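Local coordinates for Glucose/sorbosone dehydrogenases (Escherichia coli K12, PDB 2G8S), which is a beta-propeller protein of the glucose/sorbosone dehydrogenase family and carries a bound calcium ion, at residues Gln288-Phe292 with Val303-Asn307; Pro263-Trp267 with Val311-Arg316; Ile317-Gln323 with Glu346-Val350; Arg81-Leu85 with Thr170-Glu174. One frame throughout, in Å; residues are numbered along the deposited sequence. Where two conformers were deposited one is given.

Contact 1. Residues Gln288-Phe292 with Val303-Asn307. With EDO (1,2-ethanediol), chain P.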
# COMPACT_ATOMS: atom_id res chain seq x y z
N GLN A 288 9.34 -9.73 -17.71
CA GLN A 288 10.30 -10.16 -16.69
C GLN A 288 11.18 -8.99 -16.24
O GLN A 288 11.57 -8.14 -17.04
CB GLN A 288 11.17 -11.29 -17.22
CG GLN A 288 10.53 -12.67 -17.05
CD GLN A 288 10.69 -13.22 -15.64
OE1 GLN A 288 10.94 -12.48 -14.69
NE2 GLN A 288 10.53 -14.54 -15.49
N GLN A 289 11.49 -8.96 -14.94
CA GLN A 289 12.38 -7.93 -14.36
C GLN A 289 11.78 -6.53 -14.46
O GLN A 289 12.51 -5.54 -14.62
CB GLN A 289 13.79 -7.99 -14.97
CG GLN A 289 14.42 -9.37 -14.81
CD GLN A 289 15.89 -9.43 -15.19
OE1 GLN A 289 16.47 -8.47 -15.71
NE2 GLN A 289 16.50 -10.59 -14.93
N LYS A 290 10.46 -6.46 -14.38
CA LYS A 290 9.75 -5.17 -14.39
C LYS A 290 9.02 -4.92 -13.08
O LYS A 290 8.70 -5.85 -12.33
CB LYS A 290 8.74 -5.09 -15.53
CG LYS A 290 9.30 -5.28 -16.93
CD LYS A 290 10.31 -4.24 -17.33
CE LYS A 290 10.85 -4.55 -18.72
NZ LYS A 290 12.01 -3.68 -19.00
N LEU A 291 8.76 -3.65 -12.82
CA LEU A 291 7.95 -3.21 -11.71
C LEU A 291 6.87 -2.29 -12.28
O LEU A 291 7.18 -1.35 -13.02
CB LEU A 291 8.82 -2.43 -10.72
CG LEU A 291 8.14 -1.63 -9.61
CD1 LEU A 291 7.34 -2.54 -8.69
CD2 LEU A 291 9.22 -0.87 -8.83
N PHE A 292 5.62 -2.57 -11.94
CA PHE A 292 4.47 -1.82 -12.45
C PHE A 292 3.89 -1.03 -11.30
O PHE A 292 3.62 -1.61 -10.25
CB PHE A 292 3.42 -2.77 -13.02
CG PHE A 292 3.88 -3.50 -14.25
CD1 PHE A 292 3.63 -2.96 -15.52
CD2 PHE A 292 4.58 -4.70 -14.14
CE1 PHE A 292 4.07 -3.60 -16.67
CE2 PHE A 292 5.03 -5.36 -15.29
CZ PHE A 292 4.77 -4.82 -16.55
N VAL A 303 5.62 1.65 -16.08
CA VAL A 303 6.36 0.42 -16.32
C VAL A 303 7.84 0.73 -16.09
O VAL A 303 8.39 1.62 -16.74
CB VAL A 303 6.18 -0.10 -17.75
CG1 VAL A 303 6.86 -1.45 -17.90
CG2 VAL A 303 4.71 -0.20 -18.08
N MSE A 304 8.46 0.00 -15.16
CA MSE A 304 9.85 0.28 -14.82
C MSE A 304 10.71 -0.96 -14.93
O MSE A 304 10.24 -2.07 -14.72
CB MSE A 304 9.94 0.85 -13.41
CG MSE A 304 8.97 2.00 -13.17
SE MSE A 304 9.26 2.88 -11.53
CE MSE A 304 10.78 4.00 -12.11
N SER A 305 11.97 -0.74 -15.30
CA SER A 305 12.96 -1.81 -15.37
C SER A 305 13.66 -1.90 -14.02
O SER A 305 14.16 -0.89 -13.51
CB SER A 305 14.01 -1.50 -16.45
OG SER A 305 13.47 -1.67 -17.75
N VAL A 306 13.67 -3.09 -13.43
CA VAL A 306 14.31 -3.30 -12.13
C VAL A 306 15.70 -3.89 -12.38
O VAL A 306 15.83 -4.88 -13.10
CB VAL A 306 13.50 -4.26 -11.23
CG1 VAL A 306 14.20 -4.46 -9.87
CG2 VAL A 306 12.09 -3.72 -11.02
N ASN A 307 16.71 -3.28 -11.76
CA ASN A 307 18.11 -3.62 -12.01
C ASN A 307 18.82 -3.67 -10.66
O ASN A 307 19.43 -2.69 -10.23
CB ASN A 307 18.72 -2.56 -12.94
CG ASN A 307 20.20 -2.79 -13.23
OD1 ASN A 307 20.70 -3.92 -13.19
ND2 ASN A 307 20.91 -1.71 -13.55
C1 EDO P . 15.97 -13.16 -12.63
O1 EDO P . 15.12 -12.85 -13.75
C2 EDO P . 17.42 -13.18 -13.09
O2 EDO P . 17.57 -14.18 -14.10
O HOH W 1 16.52 -5.16 -15.68
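Leu291 and Met304, a selenomethionine here, form an antiparallel hydrogen-bonded pair. Leu291 N donates to Met304 O at 2.9 Å, and Met304 N donates to Leu291 O at 2.8 Å. A third backbone bond, from Val306 N to Gln289 O (3.0 Å), continues the ladder past the start of strand 290-295. It is nearly straight, at 172°. Lys290 with Ser305 and Phe292 with Val303 are the non-hydrogen-bonded pairs between and beyond these bonds.

The two strands are the arms of a beta hairpin, 290-295 and 300-307. They are the middle strands of a four-stranded antiparallel sheet, one blade of the propeller. Strands 273-279 and 310-317 flank them.

The polar side chains meet on the face that carries Lys290 and Ser305. In one of its two conformers the lysine chain bends at chi2 (-62°), passes over Met304 O, and brings NZ to Ser305 OG at 2.8 Å. Asp314 of the next strand hydrogen-bonds to Ser305 and, in that lysine conformer, forms a salt bridge with Lys290.

The apolar contacts divide between the two faces. Beside Lys290, both methyls of Val303 touch Phe292 CE1, with CG1 at 3.7 Å. The two side chains lie side by side and point the same way. On the other face Val306 CG2 packs against Leu291 CB at 3.5 Å. Trp212 lies against both of these residues.

At Gln289, in the loop before the strand, solvent takes part. One water donates to Val306 O and, weakly, to Gln289 OE1. Gln289 NE2 donates almost straight to O1 of a 1,2-ethanediol molecule at 2.9 Å.

Contact 2. Residues Pro263-Trp267 with Val311-Arg316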
# COMPACT_ATOMS: atom_id res chain seq x y z
N PRO A 263 15.81 8.13 -1.63
CA PRO A 263 15.03 7.14 -2.37
C PRO A 263 15.86 6.57 -3.52
O PRO A 263 16.87 7.17 -3.91
CB PRO A 263 13.88 7.97 -2.93
CG PRO A 263 14.49 9.34 -3.12
CD PRO A 263 15.39 9.51 -1.91
N VAL A 264 15.46 5.42 -4.05
CA VAL A 264 16.12 4.89 -5.22
C VAL A 264 15.53 5.47 -6.51
O VAL A 264 16.11 5.32 -7.58
CB VAL A 264 16.12 3.34 -5.26
CG1 VAL A 264 16.87 2.79 -4.05
CG2 VAL A 264 14.70 2.77 -5.33
N PHE A 265 14.37 6.12 -6.40
CA PHE A 265 13.78 6.85 -7.52
C PHE A 265 12.89 7.95 -6.96
O PHE A 265 12.25 7.77 -5.93
CB PHE A 265 12.94 5.90 -8.39
CG PHE A 265 12.73 6.40 -9.79
CD1 PHE A 265 13.64 6.09 -10.79
CD2 PHE A 265 11.63 7.21 -10.11
CE1 PHE A 265 13.46 6.56 -12.09
CE2 PHE A 265 11.45 7.69 -11.41
CZ PHE A 265 12.36 7.37 -12.40
N TYR A 266 12.86 9.08 -7.64
CA TYR A 266 11.91 10.12 -7.30
C TYR A 266 11.38 10.79 -8.56
O TYR A 266 12.03 10.74 -9.63
CB TYR A 266 12.49 11.16 -6.32
CG TYR A 266 13.75 11.83 -6.84
CD1 TYR A 266 13.69 12.99 -7.61
CD2 TYR A 266 15.00 11.27 -6.56
CE1 TYR A 266 14.86 13.58 -8.09
CE2 TYR A 266 16.17 11.84 -7.04
CZ TYR A 266 16.09 13.00 -7.80
OH TYR A 266 17.26 13.55 -8.26
N TRP A 267 10.20 11.38 -8.44
CA TRP A 267 9.60 12.15 -9.53
C TRP A 267 9.37 13.57 -9.04
O TRP A 267 8.60 13.78 -8.10
CB TRP A 267 8.23 11.58 -9.92
CG TRP A 267 8.20 10.21 -10.54
CD1 TRP A 267 8.11 9.91 -11.87
CD2 TRP A 267 8.18 8.95 -9.85
NE1 TRP A 267 8.06 8.55 -12.05
CE2 TRP A 267 8.09 7.93 -10.83
CE3 TRP A 267 8.21 8.58 -8.49
CZ2 TRP A 267 8.06 6.57 -10.50
CZ3 TRP A 267 8.18 7.22 -8.16
CH2 TRP A 267 8.10 6.24 -9.16
N VAL A 311 16.34 1.28 -10.43
CA VAL A 311 15.11 1.22 -11.21
C VAL A 311 15.07 2.40 -12.19
O VAL A 311 15.53 3.51 -11.87
CB VAL A 311 13.88 1.13 -10.26
CG1 VAL A 311 13.70 2.40 -9.44
CG2 VAL A 311 12.63 0.76 -11.00
N THR A 312 14.60 2.14 -13.41
CA THR A 312 14.45 3.19 -14.43
C THR A 312 13.05 3.10 -15.04
O THR A 312 12.43 2.04 -15.02
CB THR A 312 15.51 3.10 -15.55
OG1 THR A 312 15.46 1.82 -16.18
CG2 THR A 312 16.91 3.33 -14.98
N GLU A 313 12.56 4.22 -15.58
CA GLU A 313 11.20 4.25 -16.12
C GLU A 313 11.20 3.91 -17.62
O GLU A 313 11.83 4.61 -18.41
CB GLU A 313 10.54 5.61 -15.86
CG GLU A 313 9.10 5.67 -16.36
CD GLU A 313 8.29 6.84 -15.82
OE1 GLU A 313 8.48 7.25 -14.65
OE2 GLU A 313 7.40 7.33 -16.56
N ASP A 314 10.52 2.83 -17.99
CA ASP A 314 10.39 2.45 -19.41
C ASP A 314 9.37 3.33 -20.11
O ASP A 314 9.55 3.72 -21.27
CB ASP A 314 9.90 1.02 -19.56
CG ASP A 314 10.88 -0.01 -19.05
OD1 ASP A 314 11.97 0.33 -18.55
OD2 ASP A 314 10.50 -1.20 -19.16
N GLY A 315 8.27 3.62 -19.42
CA GLY A 315 7.17 4.36 -20.01
C GLY A 315 5.87 4.07 -19.27
O GLY A 315 5.89 3.63 -18.13
N ARG A 316 4.76 4.36 -19.93
CA ARG A 316 3.43 4.27 -19.33
C ARG A 316 2.50 3.41 -20.16
O ARG A 316 2.63 3.35 -21.39
CB ARG A 316 2.80 5.67 -19.22
CG ARG A 316 3.64 6.71 -18.49
CD ARG A 316 3.88 6.34 -17.03
NE ARG A 316 4.64 7.37 -16.32
CZ ARG A 316 4.11 8.27 -15.50
NH1 ARG A 316 2.81 8.30 -15.25
NH2 ARG A 316 4.91 9.16 -14.90
O HOH W 2 17.66 3.70 -9.15
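Arg316 NE donates to Glu313 OE2 at 2.8 Å as part of a salt bridge, and Trp267 NE1 donates to Glu313 OE1 at 2.9 Å from across the contact. OE1 lies near the indole plane and is met nearly along its C-O axis. The arginine instead reaches OE2 from above the carboxylate plane, 42° out of it. The carboxylate is turned 48° from the indole, and the two bonds together should fix its rotation. The glutamate chain is extended, with CG trans to the backbone N (chi1 -177°), and this carries the acid across the gap between the strands. The arginine charge would probably favour the ionised acid, though Asp298 and Asp300 share it.

Further along, Phe265 packs on Val311. Its CB lies 3.7 Å from Val311 CG1, and the side chains cross at about a right angle. The ring turns an edge to the backbone, with CD1 3.4 Å from Val311 O. Phe265 CE2 also sits over one face of the Trp267 indole, offset toward its rim. A water links the backbones here. It donates to Val264 O at 2.7 Å and accepts from Val311 N at 3.0 Å.

The strand axes stay 8.5 Å apart at their closest, and side chains and water bridge them. Strands 265-267 and 310-317 are the outermost strands of two different four-stranded sheets, so the contact joins neighbouring blades of the propeller. Val264 and Phe265 form a classic beta bulge opposite Ile224 of strand 222-225. Met304 of strand 300-307 packs against both Phe265 and Val311.

Contact 3. Residues Ile317-Gln323 with Glu346-Val350. With EDO (1,2-ethanediol), chain I; EDO (1,2-ethanediol), chain L.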
# COMPACT_ATOMS: atom_id res chain seq x y z
N ILE A 317 1.58 2.74 -19.47
CA ILE A 317 0.50 1.99 -20.12
C ILE A 317 -0.84 2.39 -19.50
O ILE A 317 -0.88 2.95 -18.40
CB ILE A 317 0.73 0.45 -20.05
CG1 ILE A 317 0.77 -0.05 -18.61
CG2 ILE A 317 2.01 0.06 -20.84
CD1 ILE A 317 0.83 -1.57 -18.46
N LEU A 318 -1.93 2.12 -20.22
CA LEU A 318 -3.31 2.45 -19.79
C LEU A 318 -3.67 3.95 -19.83
O LEU A 318 -4.79 4.32 -19.48
CB LEU A 318 -3.64 1.86 -18.41
CG LEU A 318 -3.42 0.37 -18.15
CD1 LEU A 318 -3.84 -0.01 -16.74
CD2 LEU A 318 -4.19 -0.46 -19.15
N THR A 319 -2.74 4.79 -20.29
CA THR A 319 -3.00 6.23 -20.32
C THR A 319 -4.23 6.59 -21.15
O THR A 319 -4.96 7.52 -20.82
CB THR A 319 -1.79 7.03 -20.85
OG1 THR A 319 -0.59 6.50 -20.26
CG2 THR A 319 -1.91 8.50 -20.49
N ASP A 320 -4.47 5.83 -22.22
CA ASP A 320 -5.61 6.14 -23.08
C ASP A 320 -6.99 5.87 -22.46
O ASP A 320 -8.01 6.31 -23.00
CB ASP A 320 -5.47 5.47 -24.46
CG ASP A 320 -5.41 3.95 -24.41
OD1 ASP A 320 -5.46 3.35 -23.31
OD2 ASP A 320 -5.29 3.34 -25.50
N ARG A 321 -7.03 5.17 -21.32
CA ARG A 321 -8.31 4.84 -20.69
C ARG A 321 -8.83 5.96 -19.78
O ARG A 321 -10.02 5.97 -19.42
CB ARG A 321 -8.23 3.53 -19.90
CG ARG A 321 -7.80 2.33 -20.75
CD ARG A 321 -7.99 1.01 -20.00
NE ARG A 321 -9.37 0.52 -20.10
CZ ARG A 321 -10.27 0.58 -19.13
NH1 ARG A 321 -9.96 1.12 -17.95
NH2 ARG A 321 -11.50 0.10 -19.33
N GLY A 322 -7.95 6.86 -19.37
CA GLY A 322 -8.33 8.03 -18.59
C GLY A 322 -8.80 7.77 -17.17
O GLY A 322 -9.50 8.62 -16.60
N GLN A 323 -8.41 6.63 -16.60
CA GLN A 323 -8.84 6.25 -15.26
C GLN A 323 -7.71 6.35 -14.24
O GLN A 323 -6.59 5.90 -14.50
CB GLN A 323 -9.39 4.82 -15.25
CG GLN A 323 -10.46 4.56 -16.31
CD GLN A 323 -11.69 5.44 -16.16
OE1 GLN A 323 -12.43 5.34 -15.17
NE2 GLN A 323 -11.92 6.32 -17.13
N GLU A 346 -13.09 -0.10 -11.87
CA GLU A 346 -12.96 -1.34 -12.62
C GLU A 346 -11.87 -2.23 -12.06
O GLU A 346 -10.88 -1.74 -11.50
CB GLU A 346 -12.62 -1.04 -14.08
CG GLU A 346 -13.66 -0.28 -14.88
CD GLU A 346 -13.05 0.30 -16.14
OE1 GLU A 346 -12.12 1.12 -16.03
OE2 GLU A 346 -13.49 -0.07 -17.25
N LEU A 347 -12.06 -3.53 -12.22
CA LEU A 347 -11.01 -4.53 -12.10
C LEU A 347 -10.63 -4.92 -13.52
O LEU A 347 -11.49 -5.38 -14.28
CB LEU A 347 -11.52 -5.75 -11.33
CG LEU A 347 -10.63 -7.00 -11.34
CD1 LEU A 347 -9.34 -6.80 -10.56
CD2 LEU A 347 -11.44 -8.19 -10.80
N LEU A 348 -9.36 -4.73 -13.86
CA LEU A 348 -8.85 -4.97 -15.20
C LEU A 348 -7.83 -6.09 -15.19
O LEU A 348 -7.04 -6.20 -14.25
CB LEU A 348 -8.16 -3.71 -15.73
CG LEU A 348 -8.92 -2.38 -15.66
CD1 LEU A 348 -8.02 -1.20 -16.02
CD2 LEU A 348 -10.13 -2.42 -16.57
N LYS A 349 -7.84 -6.89 -16.26
CA LYS A 349 -6.85 -7.94 -16.48
C LYS A 349 -6.04 -7.50 -17.69
O LYS A 349 -6.59 -7.29 -18.78
CB LYS A 349 -7.54 -9.28 -16.74
CG LYS A 349 -6.59 -10.47 -16.96
CD LYS A 349 -7.40 -11.76 -17.01
CE LYS A 349 -6.52 -12.97 -17.25
NZ LYS A 349 -7.32 -14.23 -17.26
N VAL A 350 -4.73 -7.35 -17.49
CA VAL A 350 -3.87 -6.65 -18.44
C VAL A 350 -2.72 -7.55 -18.88
O VAL A 350 -2.14 -8.27 -18.07
CB VAL A 350 -3.33 -5.32 -17.83
CG1 VAL A 350 -2.47 -4.56 -18.84
CG2 VAL A 350 -4.47 -4.43 -17.33
C1 EDO I . -11.28 -2.33 -22.23
O1 EDO I . -12.10 -1.17 -22.02
C2 EDO I . -10.18 -2.01 -23.22
O2 EDO I . -9.42 -0.89 -22.73
C1 EDO L . -10.86 -14.71 -15.54
O1 EDO L . -10.05 -13.99 -16.47
C2 EDO L . -10.09 -14.91 -14.24
O2 EDO L . -9.14 -13.86 -14.07
O HOH W 3 -12.53 2.90 -14.02
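Arg321 meets Glu346 with the NH1/NH2 end of its guanidinium, while Leu348 lies against one face of the group. Leu348 CD2 is over that face, offset toward the rim, and Leu348 CD1 comes 3.6 Å from Arg321 NH1. A bend at chi3 (83°) turns the guanidinium toward Glu346. The chains of Arg321 and Leu348 run past each other in opposite directions. Nearer the start of the loop, Leu318 reaches two neighbours with its two methyls. CD1 meets Leu348 CD1 at 4.4 Å, and CD2 meets Val350 CG2. Ile317 CD1 adds a similar, distant contact with Val350 CG1 (4.5 Å). Val10 and Val12 of strand 8-17 add to this packing between blades of the propeller.

Arg321 holds Glu346 end-on with two bonds, NH1 to OE1 and NH2 to OE2, each 2.9 Å. Both oxygens are met on the syn side but out of the carboxylate plane; guanidinium and carboxylate are 31° apart. Gln323 NE2 donates to Arg321 O at 3.0 Å, a bond within the loop, next to the short 3-10 segment 319-321. A water donates to both Gln323 OE1 and Glu346 OE1. A 1,2-ethanediol molecule accepts from Arg321 NE and NH2. The two-bond salt bridge would probably favour the charged form of Glu346, and the ethanediol implies that solvent can reach the arginine's other edge.

Contact 4. Residues Arg81-Leu85 with Thr170-Glu174. With EDO (1,2-ethanediol), chain J.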
# COMPACT_ATOMS: atom_id res chain seq x y z
N ARG A 81 -6.76 -20.05 7.04
CA ARG A 81 -7.74 -19.19 6.36
C ARG A 81 -7.79 -17.76 6.91
O ARG A 81 -8.80 -17.06 6.75
CB ARG A 81 -9.14 -19.83 6.33
CG ARG A 81 -9.15 -21.14 5.53
CD ARG A 81 -10.55 -21.63 5.25
NE ARG A 81 -11.32 -20.74 4.39
CZ ARG A 81 -11.21 -20.68 3.06
NH1 ARG A 81 -10.35 -21.46 2.41
NH2 ARG A 81 -11.97 -19.83 2.38
N ARG A 82 -6.69 -17.33 7.52
CA ARG A 82 -6.62 -16.01 8.12
C ARG A 82 -6.44 -14.93 7.07
O ARG A 82 -5.59 -15.05 6.18
CB ARG A 82 -5.50 -15.97 9.16
CG ARG A 82 -5.36 -14.62 9.84
CD ARG A 82 -4.22 -14.66 10.82
NE ARG A 82 -4.52 -15.49 11.99
CZ ARG A 82 -3.68 -15.70 13.00
NH1 ARG A 82 -2.47 -15.17 12.97
NH2 ARG A 82 -4.06 -16.46 14.02
N ILE A 83 -7.26 -13.88 7.16
CA ILE A 83 -7.10 -12.71 6.31
C ILE A 83 -6.94 -11.47 7.18
O ILE A 83 -7.54 -11.37 8.25
CB ILE A 83 -8.23 -12.54 5.26
CG1 ILE A 83 -9.55 -12.12 5.89
CG2 ILE A 83 -8.37 -13.81 4.42
CD1 ILE A 83 -10.52 -11.49 4.87
N TRP A 84 -6.06 -10.58 6.73
CA TRP A 84 -5.77 -9.33 7.43
C TRP A 84 -6.40 -8.16 6.69
O TRP A 84 -6.42 -8.13 5.46
CB TRP A 84 -4.25 -9.12 7.51
CG TRP A 84 -3.54 -10.02 8.47
CD1 TRP A 84 -3.33 -11.38 8.35
CD2 TRP A 84 -2.96 -9.64 9.72
NE1 TRP A 84 -2.65 -11.85 9.45
CE2 TRP A 84 -2.40 -10.81 10.31
CE3 TRP A 84 -2.84 -8.42 10.40
CZ2 TRP A 84 -1.72 -10.78 11.54
CZ3 TRP A 84 -2.18 -8.39 11.63
CH2 TRP A 84 -1.63 -9.56 12.18
N LEU A 85 -6.91 -7.19 7.45
CA LEU A 85 -7.47 -5.96 6.88
C LEU A 85 -6.88 -4.75 7.57
O LEU A 85 -6.58 -4.79 8.78
CB LEU A 85 -9.00 -5.91 7.03
CG LEU A 85 -9.84 -7.04 6.42
CD1 LEU A 85 -11.29 -6.98 6.88
CD2 LEU A 85 -9.77 -6.98 4.89
N THR A 170 5.63 -9.16 14.18
CA THR A 170 5.67 -10.56 13.77
C THR A 170 4.43 -10.84 12.94
O THR A 170 3.47 -10.05 12.93
CB THR A 170 5.68 -11.54 14.97
OG1 THR A 170 4.39 -11.55 15.60
CG2 THR A 170 6.77 -11.17 15.97
N ASP A 171 4.42 -11.98 12.26
CA ASP A 171 3.26 -12.35 11.44
C ASP A 171 2.01 -12.66 12.27
O ASP A 171 0.96 -12.97 11.71
CB ASP A 171 3.62 -13.47 10.45
CG ASP A 171 4.08 -14.76 11.13
OD1 ASP A 171 3.89 -14.91 12.36
OD2 ASP A 171 4.64 -15.63 10.42
N GLN A 172 2.13 -12.56 13.60
CA GLN A 172 0.99 -12.71 14.52
C GLN A 172 0.54 -11.36 15.10
O GLN A 172 -0.44 -11.29 15.85
CB GLN A 172 1.35 -13.67 15.66
CG GLN A 172 1.69 -15.09 15.20
CD GLN A 172 0.48 -15.88 14.71
OE1 GLN A 172 -0.67 -15.56 15.02
NE2 GLN A 172 0.73 -16.92 13.93
N GLY A 173 1.26 -10.30 14.75
CA GLY A 173 0.94 -8.97 15.24
C GLY A 173 1.62 -8.59 16.55
O GLY A 173 1.22 -7.62 17.19
N GLU A 174 2.63 -9.36 16.94
CA GLU A 174 3.39 -9.08 18.16
C GLU A 174 4.60 -8.20 17.85
O GLU A 174 5.01 -8.08 16.69
CB GLU A 174 3.86 -10.39 18.82
CG GLU A 174 2.74 -11.38 19.14
CD GLU A 174 1.87 -10.95 20.32
OE1 GLU A 174 2.25 -10.02 21.06
OE2 GLU A 174 0.79 -11.56 20.50
C1 EDO J . -10.69 -20.14 -1.00
O1 EDO J . -11.81 -20.66 -0.27
C2 EDO J . -9.79 -21.29 -1.42
O2 EDO J . -9.31 -21.99 -0.26
O HOH W 4 -1.08 -14.11 10.58
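The extended backbone of strand 82-85 faces a type I beta turn that runs from Thr170 to Gly173. The two stay well apart, with 10.3 Å between Trp84 CA and Gly173 CA. Inside the turn, Gly173 N bonds to Thr170 O. Thr170 OG1 accepts from Gln172 N, an ST turn, and also from Glu174 N. Gly173 has a positive phi (90°).

Trp84 turns its indole toward the turn, and Gly173 N lies at the indole edge, 3.9 Å from Trp84 CH2. Arg82 gives the direct polar link. Its NH1 donates to Gln172 OE1 at 2.8 Å, almost straight. The amide oxygen lies in the guanidinium plane, but the donor stands above the carbonyl plane. The two flat groups are 83° apart. The glutamine chain bends at chi2 (-71°), which turns its amide back toward the arginine.

One water joins three groups. It accepts from Arg82 NH1 and from Trp84 NE1, each at 3.0 Å, and donates to Asp171 O at 2.6 Å.

The turn begins at the end of strand 165-170, in the next propeller blade. Trp84 sits between the blades, edge-to-face with Phe137 of strand 135-137. Tyr102 of strand 96-105 meets both Trp84 and Arg82, the latter by cation-pi.

How the contacts relate
From the N terminus, contact 4 closes first. Its 84-residue loop joins strand 82-90 to the turn after strand 165-170, in two different sheets. Contact 2 opens at 263-267 and closes at 311-316. Contact 1 opens and closes within that span, as a hairpin in the blade that holds strand 310-317. The two meet where strands 300-307 and 310-317 run side by side. Contact 3 starts at once after contact 2, at Ile317, and ends on strand 345-352, which pairs with the N-terminal strand 8-17. Ile317 also packs on Val303 and Phe292 of contact 1. No loops cross. Contact 4 lies across the chain's centre from contacts 2 and 3, about 32 Å from each between centres.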